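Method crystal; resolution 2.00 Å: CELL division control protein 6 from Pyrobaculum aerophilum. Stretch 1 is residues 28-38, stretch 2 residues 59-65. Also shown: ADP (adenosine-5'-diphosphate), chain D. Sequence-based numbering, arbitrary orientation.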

# COMPACT_ATOMS: atom_id res chain seq x y z
N GLN A 28 -4.01 -11.94 15.19
CA GLN A 28 -5.16 -11.31 15.79
C GLN A 28 -6.46 -11.78 15.15
O GLN A 28 -7.53 -11.84 15.77
CB GLN A 28 -5.08 -9.75 15.71
CG GLN A 28 -4.14 -9.16 16.78
CD GLN A 28 -3.82 -7.69 16.50
OE1 GLN A 28 -4.59 -6.76 16.71
NE2 GLN A 28 -2.62 -7.41 15.98
N LEU A 29 -6.44 -11.84 13.82
CA LEU A 29 -7.55 -12.32 13.04
C LEU A 29 -7.80 -13.78 13.40
O LEU A 29 -8.96 -14.21 13.50
CB LEU A 29 -7.28 -12.22 11.54
CG LEU A 29 -7.81 -11.00 10.79
CD1 LEU A 29 -7.51 -11.16 9.29
CD2 LEU A 29 -9.31 -10.79 10.98
N ASP A 30 -6.73 -14.56 13.47
CA ASP A 30 -6.88 -15.97 13.84
C ASP A 30 -7.56 -16.14 15.20
O ASP A 30 -8.50 -16.91 15.46
CB ASP A 30 -5.50 -16.63 13.83
CG ASP A 30 -5.69 -18.14 14.02
OD1 ASP A 30 -6.08 -18.87 13.11
OD2 ASP A 30 -5.46 -18.65 15.13
N ILE A 31 -7.11 -15.31 16.15
CA ILE A 31 -7.66 -15.31 17.51
C ILE A 31 -9.12 -14.91 17.44
O ILE A 31 -9.96 -15.55 18.09
CB ILE A 31 -6.85 -14.36 18.42
CG1 ILE A 31 -5.48 -15.03 18.79
CG2 ILE A 31 -7.63 -13.99 19.66
CD1 ILE A 31 -4.55 -13.93 19.32
N LEU A 32 -9.50 -13.88 16.65
CA LEU A 32 -10.90 -13.53 16.63
C LEU A 32 -11.78 -14.62 15.94
O LEU A 32 -12.95 -14.79 16.26
CB LEU A 32 -11.16 -12.18 15.95
CG LEU A 32 -10.45 -11.00 16.68
CD1 LEU A 32 -10.66 -9.67 15.98
CD2 LEU A 32 -10.94 -10.87 18.13
N LEU A 33 -11.28 -15.20 14.86
CA LEU A 33 -12.11 -16.05 14.03
C LEU A 33 -11.91 -17.54 14.06
O LEU A 33 -12.82 -18.28 13.63
CB LEU A 33 -11.86 -15.63 12.54
CG LEU A 33 -12.26 -14.19 12.21
CD1 LEU A 33 -11.75 -13.87 10.78
CD2 LEU A 33 -13.77 -14.01 12.29
N GLY A 34 -10.74 -18.05 14.39
CA GLY A 34 -10.41 -19.45 14.25
C GLY A 34 -11.36 -20.41 14.96
O GLY A 34 -11.64 -21.47 14.36
N ASN A 35 -11.67 -20.17 16.24
CA ASN A 35 -12.56 -21.09 16.95
C ASN A 35 -13.91 -21.18 16.24
O ASN A 35 -14.49 -22.26 16.11
CB ASN A 35 -12.75 -20.67 18.41
CG ASN A 35 -11.53 -21.03 19.26
OD1 ASN A 35 -10.73 -21.88 18.87
ND2 ASN A 35 -11.41 -20.37 20.41
N TRP A 36 -14.47 -20.03 15.90
CA TRP A 36 -15.75 -20.00 15.19
C TRP A 36 -15.68 -20.68 13.83
O TRP A 36 -16.59 -21.47 13.54
CB TRP A 36 -16.28 -18.61 15.06
CG TRP A 36 -17.66 -18.37 14.51
CD1 TRP A 36 -18.78 -18.21 15.24
CD2 TRP A 36 -18.08 -18.26 13.13
NE1 TRP A 36 -19.86 -18.01 14.42
CE2 TRP A 36 -19.48 -18.03 13.13
CE3 TRP A 36 -17.41 -18.34 11.91
CZ2 TRP A 36 -20.22 -17.88 11.97
CZ3 TRP A 36 -18.15 -18.18 10.75
CH2 TRP A 36 -19.52 -17.96 10.77
N LEU A 37 -14.57 -20.50 13.08
CA LEU A 37 -14.49 -21.21 11.79
C LEU A 37 -14.45 -22.74 11.98
O LEU A 37 -14.94 -23.52 11.13
CB LEU A 37 -13.25 -20.70 11.04
CG LEU A 37 -13.43 -19.24 10.51
CD1 LEU A 37 -12.10 -18.74 9.94
CD2 LEU A 37 -14.52 -19.22 9.44
N ARG A 38 -13.75 -23.18 13.02
CA ARG A 38 -13.68 -24.64 13.29
C ARG A 38 -15.04 -25.17 13.74
O ARG A 38 -15.38 -26.32 13.44
CB ARG A 38 -12.58 -24.96 14.29
CG ARG A 38 -11.16 -24.90 13.73
CD ARG A 38 -10.13 -25.34 14.80
NE ARG A 38 -10.00 -24.22 15.78
CZ ARG A 38 -9.13 -23.22 15.57
NH1 ARG A 38 -8.35 -23.19 14.49
NH2 ARG A 38 -9.01 -22.22 16.44
PB ADP D . -5.00 -2.84 1.36
O1B ADP D . -6.37 -3.50 1.37
O2B ADP D . -4.49 -2.56 2.66
O3B ADP D . -5.27 -1.62 0.61
PA ADP D . -3.55 -4.85 -0.01
O1A ADP D . -3.97 -5.99 0.82
O2A ADP D . -4.22 -4.85 -1.31
O3A ADP D . -3.77 -3.53 0.74
O5' ADP D . -1.94 -4.91 -0.34
C5' ADP D . -1.51 -4.07 -1.40
C4' ADP D . -0.51 -4.91 -2.23
O4' ADP D . 0.58 -5.24 -1.40
C3' ADP D . -1.06 -6.24 -2.73
O3' ADP D . -0.41 -6.55 -3.95
C2' ADP D . -0.68 -7.12 -1.58
O2' ADP D . -0.61 -8.50 -1.96
C1' ADP D . 0.73 -6.60 -1.27
N9 ADP D . 0.97 -6.83 0.11
C8 ADP D . 0.52 -6.05 1.14
N7 ADP D . 1.07 -6.29 2.29
C5 ADP D . 1.95 -7.32 1.98
C6 ADP D . 2.84 -8.06 2.79
N6 ADP D . 2.93 -7.84 4.09
N1 ADP D . 3.56 -9.02 2.21
C2 ADP D . 3.41 -9.24 0.92
N3 ADP D . 2.62 -8.63 0.04
C4 ADP D . 1.90 -7.65 0.66
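Stretch 2 59-65: VTLRKLW

Stretch 2 is helical throughout, with phi between -54 and -68 and psi between -37 and -53, and i-to-i+4 bonds such as L64 N to T60 O (2.9 Å). It packs on stretch 1, also a helix, with the two N-to-C directions 42° apart: the helices run the same general way, at a signed crossing angle of -42°. The axes come no closer than 10.5 Å, a spacing filled by side chains, and no hydrogen bond links the stretches; the 308 Å² buried between them is covered mainly by leucines.

Along stretch 1, Q28 is out of reach, and contact begins at L29, whose CA-to-CB bond points toward stretch 2. Its CD1 lies 3.9 Å from T60 CG2 and 4.1 Å from L61 CD2, while its CB is 4.2 Å from L64 CG, so this one leucine spans a full turn of the partner helix. D30 points sideways but supplies backbone: D30 CA is 7.1 Å from L64 CA, and D30 N is 4.1 Å from L64 CD2.

I31 and L32 do not take part. One turn after L29, L33 again points toward stretch 2 and places CD1 3.7 Å from L64 CD1. Its phi/psi of -108/-25 departs from the neighbouring helical values and precedes the kink, where N35 N and W36 N lack bonds to the turn before. The regular pattern resumes with L37 N to L33 O at 2.9 Å.

L37 continues the i-to-i+4 row, its CD1 4.1 Å from L64 CD1. L64, with chi1 near t and chi2 near m, is therefore a knob seated among L29, D30, L33 and L37. R38 lies beyond the contact; its NH2 donates instead to N35 OD1 (3.0 Å, 171°) within its own helix.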

# COMPACT_ATOMS: atom_id res chain seq x y z
N VAL A 59 -5.15 -8.33 1.68
CA VAL A 59 -4.32 -9.51 1.52
C VAL A 59 -4.27 -10.32 2.82
O VAL A 59 -4.21 -11.56 2.75
CB VAL A 59 -2.89 -9.26 1.00
CG1 VAL A 59 -1.91 -8.76 2.04
CG2 VAL A 59 -2.36 -10.55 0.37
N THR A 60 -4.22 -9.64 3.95
CA THR A 60 -4.16 -10.33 5.25
C THR A 60 -5.42 -11.19 5.49
O THR A 60 -5.37 -12.37 5.88
CB THR A 60 -3.92 -9.32 6.38
OG1 THR A 60 -2.54 -8.86 6.22
CG2 THR A 60 -4.08 -10.00 7.74
N LEU A 61 -6.56 -10.61 5.20
CA LEU A 61 -7.84 -11.31 5.27
C LEU A 61 -7.93 -12.48 4.28
O LEU A 61 -8.40 -13.57 4.58
CB LEU A 61 -8.88 -10.29 4.85
CG LEU A 61 -9.73 -9.58 5.87
CD1 LEU A 61 -10.52 -8.53 5.08
CD2 LEU A 61 -10.56 -10.61 6.63
N ARG A 62 -7.41 -12.30 3.05
CA ARG A 62 -7.42 -13.37 2.07
C ARG A 62 -6.54 -14.51 2.54
O ARG A 62 -6.84 -15.69 2.31
CB ARG A 62 -7.02 -12.89 0.65
CG ARG A 62 -8.18 -12.00 0.12
CD ARG A 62 -8.13 -12.00 -1.39
NE ARG A 62 -9.21 -11.35 -2.06
CZ ARG A 62 -10.48 -11.61 -2.29
NH1 ARG A 62 -11.13 -12.70 -1.88
NH2 ARG A 62 -11.18 -10.72 -2.99
N LYS A 63 -5.42 -14.18 3.19
CA LYS A 63 -4.52 -15.19 3.68
C LYS A 63 -5.18 -15.98 4.82
O LYS A 63 -5.00 -17.21 4.92
CB LYS A 63 -3.21 -14.59 4.18
CG LYS A 63 -2.33 -15.56 4.94
CD LYS A 63 -1.70 -16.60 4.03
CE LYS A 63 -0.99 -16.09 2.81
NZ LYS A 63 -0.35 -17.19 1.98
N LEU A 64 -5.87 -15.24 5.68
CA LEU A 64 -6.61 -15.96 6.75
C LEU A 64 -7.55 -16.99 6.11
O LEU A 64 -7.62 -18.14 6.57
CB LEU A 64 -7.40 -14.96 7.58
CG LEU A 64 -8.08 -15.33 8.90
CD1 LEU A 64 -9.47 -15.87 8.68
CD2 LEU A 64 -7.24 -16.25 9.77
N TRP A 65 -8.38 -16.57 5.18
CA TRP A 65 -9.30 -17.51 4.50
C TRP A 65 -8.57 -18.70 3.90
O TRP A 65 -9.00 -19.88 3.95
CB TRP A 65 -10.13 -16.82 3.41
CG TRP A 65 -11.02 -17.84 2.73
CD1 TRP A 65 -10.94 -18.29 1.44
CD2 TRP A 65 -12.12 -18.53 3.34
NE1 TRP A 65 -11.93 -19.22 1.23
CE2 TRP A 65 -12.67 -19.39 2.36
CE3 TRP A 65 -12.68 -18.49 4.62
CZ2 TRP A 65 -13.76 -20.21 2.63
CZ3 TRP A 65 -13.78 -19.32 4.87
CH2 TRP A 65 -14.30 -20.17 3.88